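Local coordinates for protein carboxylesterase (Ferroplasma acidiphilum, PDB 3WJ2) that probably hydrolyses carboxylic ester bonds as an alpha/beta-hydrolase-fold carboxylesterase of an acid-loving archaeon, at residues S40-I50 against E93-K104. Numbering follows the deposited sequence.
Sequences SLSSRGAPVEI and ETYDNYCRFLAK
The connection from helix 29-43 to the first strand of the alpha/beta-hydrolase sheet runs along helix 96-106, where Asn-97 and Arg-100, spaced along the helix, each donate to a loop carbonyl, of Gly-45 and Val-48 in turn. Asn-97 ND2 reaches Gly-45 O (2.9 Å) from above the carbonyl plane, while the bond lies within its own amide plane; the same nitrogen also serves Glu-288. Pro-47 CB sits 3.4 Å from Asn-97 OD1 and over one face of the Arg-100 guanidinium. The Arg-100 chain is extended from CG to NE, and the turn about CD-NE (chi4 -93°) sets the plane of its guanidinium. NH1 meets Val-48 O at 2.8 Å. NE forms a salt bridge with Asp-96 OD2 (2.8 Å). Through Asp-96, which also pairs with Arg-68 and Tyr-70 of strand 63-71, the loop is linked to the sheet beneath the helix. A leucine in place of Arg-100 would probably leave Val-48 O and Asp-96 OD2 without the NH1 and NE donors that now tie them together, freeing the loop to shift. Ile-50 CD1 packs against Ala-103 CB (4.1 Å). Towards the other end, Leu-41 CD2 lies over the Arg-44 guanidinium and touches Glu-93 O (3.6 Å), and one water joins Arg-44 NH1, Glu-93 O and Asn-97 N.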
loop_
_atom_site.group_PDB
_atom_site.type_symbol
_atom_site.label_atom_id
_atom_site.label_comp_id
_atom_site.label_asym_id
_atom_site.label_seq_id
_atom_site.Cartn_x
_atom_site.Cartn_y
_atom_site.Cartn_z
ATOM N N SER B 40 28.272 -17.609 7.189
ATOM C CA SER B 40 27.396 -17.636 8.337
ATOM C C SER B 40 28.062 -18.225 9.603
ATOM O O SER B 40 27.960 -17.637 10.697
ATOM C CB SER B 40 26.052 -18.346 7.972
ATOM O OG SER B 40 25.405 -18.661 9.177
ATOM N N LEU B 41 28.738 -19.357 9.477
ATOM C CA LEU B 41 29.362 -19.974 10.667
ATOM C C LEU B 41 30.486 -19.063 11.229
ATOM O O LEU B 41 30.653 -18.972 12.474
ATOM C CB LEU B 41 29.896 -21.398 10.384
ATOM C CG LEU B 41 28.818 -22.399 9.943
ATOM C CD1 LEU B 41 29.440 -23.695 9.459
ATOM C CD2 LEU B 41 27.953 -22.621 11.151
ATOM N N SER B 42 31.221 -18.427 10.320
ATOM C CA SER B 42 32.387 -17.538 10.715
ATOM C C SER B 42 31.969 -16.330 11.535
ATOM O O SER B 42 32.790 -15.757 12.257
ATOM C CB SER B 42 33.113 -17.044 9.486
ATOM O OG SER B 42 33.889 -18.112 8.988
ATOM N N SER B 43 30.719 -15.887 11.378
ATOM C CA SER B 43 30.342 -14.580 11.860
ATOM C C SER B 43 29.292 -14.676 12.916
ATOM O O SER B 43 28.841 -13.666 13.396
ATOM C CB SER B 43 29.802 -13.731 10.703
ATOM O OG SER B 43 28.486 -14.204 10.353
ATOM N N ARG B 44 28.893 -15.891 13.291
ATOM C CA ARG B 44 27.808 -16.061 14.271
ATOM C C ARG B 44 28.247 -15.750 15.691
ATOM O O ARG B 44 29.440 -15.834 15.998
ATOM C CB ARG B 44 27.303 -17.512 14.273
ATOM C CG ARG B 44 28.240 -18.482 14.944
ATOM C CD ARG B 44 27.641 -19.873 15.001
ATOM N NE ARG B 44 28.683 -20.878 14.876
ATOM C CZ ARG B 44 28.461 -22.196 14.790
ATOM N NH1 ARG B 44 27.225 -22.716 14.857
ATOM N NH2 ARG B 44 29.491 -23.020 14.631
ATOM N N GLY B 45 27.246 -15.515 16.544
ATOM C CA GLY B 45 27.422 -15.220 17.941
ATOM C C GLY B 45 27.468 -16.428 18.850
ATOM O O GLY B 45 27.540 -17.593 18.391
ATOM N N ALA B 46 27.379 -16.114 20.152
ATOM C CA ALA B 46 27.406 -17.094 21.245
ATOM C C ALA B 46 26.130 -17.893 21.230
ATOM O O ALA B 46 25.064 -17.251 21.262
ATOM C CB ALA B 46 27.454 -16.357 22.583
ATOM N N PRO B 47 26.200 -19.249 21.275
ATOM C CA PRO B 47 24.949 -20.062 21.345
ATOM C C PRO B 47 24.335 -20.096 22.737
ATOM O O PRO B 47 25.053 -19.986 23.787
ATOM C CB PRO B 47 25.391 -21.475 20.952
ATOM C CG PRO B 47 26.820 -21.573 21.355
ATOM C CD PRO B 47 27.384 -20.138 21.233
ATOM N N VAL B 48 23.000 -20.143 22.767
ATOM C CA VAL B 48 22.238 -20.311 23.985
ATOM C C VAL B 48 22.339 -21.770 24.472
ATOM O O VAL B 48 22.396 -22.694 23.636
ATOM C CB VAL B 48 20.742 -19.871 23.762
ATOM C CG1 VAL B 48 19.821 -20.420 24.818
ATOM C CG2 VAL B 48 20.693 -18.356 23.688
ATOM N N GLU B 49 22.500 -21.921 25.794
ATOM C CA GLU B 49 22.614 -23.237 26.446
ATOM C C GLU B 49 21.332 -23.972 26.427
ATOM O O GLU B 49 20.254 -23.444 26.772
ATOM C CB GLU B 49 23.151 -23.123 27.904
ATOM C CG GLU B 49 24.600 -22.659 27.847
ATOM C CD GLU B 49 25.525 -23.545 26.949
ATOM O OE1 GLU B 49 25.574 -24.809 27.124
ATOM O OE2 GLU B 49 26.222 -22.965 26.074
ATOM N N ILE B 50 21.438 -25.242 26.012
ATOM C CA ILE B 50 20.307 -26.125 26.035
ATOM C C ILE B 50 20.610 -27.424 26.802
ATOM O O ILE B 50 21.642 -28.032 26.546
ATOM C CB ILE B 50 19.894 -26.530 24.552
ATOM C CG1 ILE B 50 19.471 -25.242 23.809
ATOM C CG2 ILE B 50 18.764 -27.598 24.560
ATOM C CD1 ILE B 50 18.220 -24.639 24.375
ATOM N N GLU B 93 24.161 -27.008 11.070
ATOM C CA GLU B 93 25.137 -26.198 11.754
ATOM C C GLU B 93 24.876 -24.732 11.568
ATOM O O GLU B 93 24.978 -24.026 12.595
ATOM C CB GLU B 93 26.602 -26.503 11.317
ATOM C CG GLU B 93 27.011 -28.000 11.586
ATOM C CD GLU B 93 26.846 -28.497 13.026
ATOM O OE1 GLU B 93 26.792 -27.720 13.995
ATOM O OE2 GLU B 93 26.683 -29.735 13.169
ATOM N N THR B 94 24.436 -24.293 10.364
ATOM C CA THR B 94 24.281 -22.841 10.235
ATOM C C THR B 94 23.020 -22.359 11.018
ATOM O O THR B 94 22.905 -21.174 11.377
ATOM C CB THR B 94 24.222 -22.348 8.834
ATOM O OG1 THR B 94 23.027 -22.856 8.167
ATOM C CG2 THR B 94 25.382 -22.837 7.984
ATOM N N TYR B 95 22.062 -23.296 11.211
ATOM C CA TYR B 95 20.880 -22.986 11.973
ATOM C C TYR B 95 21.013 -23.286 13.439
ATOM O O TYR B 95 20.052 -23.101 14.131
ATOM C CB TYR B 95 19.598 -23.778 11.335
ATOM C CG TYR B 95 19.021 -22.867 10.225
ATOM C CD1 TYR B 95 19.712 -22.653 9.055
ATOM C CD2 TYR B 95 17.744 -22.255 10.429
ATOM C CE1 TYR B 95 19.171 -21.748 8.012
ATOM C CE2 TYR B 95 17.262 -21.438 9.416
ATOM C CZ TYR B 95 17.954 -21.162 8.290
ATOM O OH TYR B 95 17.453 -20.318 7.336
ATOM N N ASP B 96 22.159 -23.771 13.929
ATOM C CA ASP B 96 22.125 -24.263 15.256
ATOM C C ASP B 96 21.859 -23.180 16.347
ATOM O O ASP B 96 21.110 -23.424 17.310
ATOM C CB ASP B 96 23.545 -24.921 15.448
ATOM C CG ASP B 96 23.641 -25.726 16.762
ATOM O OD1 ASP B 96 23.082 -26.851 16.885
ATOM O OD2 ASP B 96 24.224 -25.101 17.713
ATOM N N ASN B 97 22.435 -21.980 16.205
ATOM C CA ASN B 97 22.216 -20.915 17.200
ATOM C C ASN B 97 20.655 -20.601 17.221
ATOM O O ASN B 97 20.088 -20.531 18.302
ATOM C CB ASN B 97 22.932 -19.616 16.887
ATOM C CG ASN B 97 24.411 -19.645 17.340
ATOM O OD1 ASN B 97 24.956 -20.742 17.615
ATOM N ND2 ASN B 97 25.022 -18.497 17.405
ATOM N N TYR B 98 20.066 -20.535 16.022
ATOM C CA TYR B 98 18.653 -20.182 15.947
ATOM C C TYR B 98 17.738 -21.290 16.527
ATOM O O TYR B 98 16.824 -21.043 17.301
ATOM C CB TYR B 98 18.337 -19.915 14.494
ATOM C CG TYR B 98 16.830 -19.735 14.196
ATOM C CD1 TYR B 98 16.217 -18.501 14.380
ATOM C CD2 TYR B 98 16.237 -20.773 13.527
ATOM C CE1 TYR B 98 14.800 -18.406 14.082
ATOM C CE2 TYR B 98 14.914 -20.676 13.207
ATOM C CZ TYR B 98 14.293 -19.509 13.428
ATOM O OH TYR B 98 12.958 -19.308 13.059
ATOM N N CYS B 99 18.011 -22.565 16.184
ATOM C CA CYS B 99 17.238 -23.646 16.724
ATOM C C CYS B 99 17.320 -23.792 18.237
ATOM O O CYS B 99 16.373 -24.049 18.903
ATOM C CB CYS B 99 17.579 -24.943 16.019
ATOM S SG CYS B 99 16.802 -24.965 14.332
ATOM N N ARG B 100 18.555 -23.596 18.744
ATOM C CA ARG B 100 18.694 -23.461 20.196
ATOM C C ARG B 100 17.797 -22.382 20.829
ATOM O O ARG B 100 17.134 -22.656 21.807
ATOM C CB ARG B 100 20.166 -23.162 20.537
ATOM C CG ARG B 100 21.098 -24.422 20.358
ATOM C CD ARG B 100 22.476 -23.834 20.422
ATOM N NE ARG B 100 23.500 -24.887 20.427
ATOM C CZ ARG B 100 24.037 -25.430 21.528
ATOM N NH1 ARG B 100 23.687 -25.074 22.777
ATOM N NH2 ARG B 100 24.954 -26.399 21.360
ATOM N N PHE B 101 17.754 -21.197 20.206
ATOM C CA PHE B 101 16.893 -20.158 20.687
ATOM C C PHE B 101 15.424 -20.511 20.609
ATOM O O PHE B 101 14.698 -20.280 21.549
ATOM C CB PHE B 101 17.214 -18.885 19.869
ATOM C CG PHE B 101 16.430 -17.661 20.328
ATOM C CD1 PHE B 101 16.760 -17.036 21.549
ATOM C CD2 PHE B 101 15.383 -17.136 19.586
ATOM C CE1 PHE B 101 16.107 -15.901 21.973
ATOM C CE2 PHE B 101 14.685 -16.006 20.045
ATOM C CZ PHE B 101 15.063 -15.385 21.237
ATOM N N LEU B 102 15.003 -21.120 19.495
ATOM C CA LEU B 102 13.633 -21.599 19.523
ATOM C C LEU B 102 13.353 -22.602 20.584
ATOM O O LEU B 102 12.273 -22.599 21.106
ATOM C CB LEU B 102 13.292 -22.280 18.195
ATOM C CG LEU B 102 13.300 -21.408 16.949
ATOM C CD1 LEU B 102 12.896 -22.313 15.664
ATOM C CD2 LEU B 102 12.348 -20.239 17.031
ATOM N N ALA B 103 14.265 -23.548 20.839
ATOM C CA ALA B 103 14.045 -24.472 21.913
ATOM C C ALA B 103 13.956 -23.837 23.309
ATOM O O ALA B 103 13.074 -24.194 24.056
ATOM C CB ALA B 103 15.167 -25.543 21.838
ATOM N N LYS B 104 14.831 -22.849 23.532
ATOM C CA LYS B 104 14.879 -22.191 24.839
ATOM C C LYS B 104 13.564 -21.400 25.056
ATOM O O LYS B 104 12.899 -21.508 26.090
ATOM C CB LYS B 104 16.088 -21.332 24.948
ATOM C CG LYS B 104 16.226 -20.677 26.352
ATOM C CD LYS B 104 17.639 -20.911 27.041
ATOM C CE LYS B 104 17.654 -21.918 28.222
ATOM N NZ LYS B 104 19.033 -22.290 28.647
HETATM O O HOH W 1 25.236 -19.611 11.439
HETATM O O HOH W 2 24.696 -21.552 14.175
HETATM O O HOH W 3 21.681 -19.620 20.330
HETATM O O HOH W 4 24.254 -26.318 25.319
#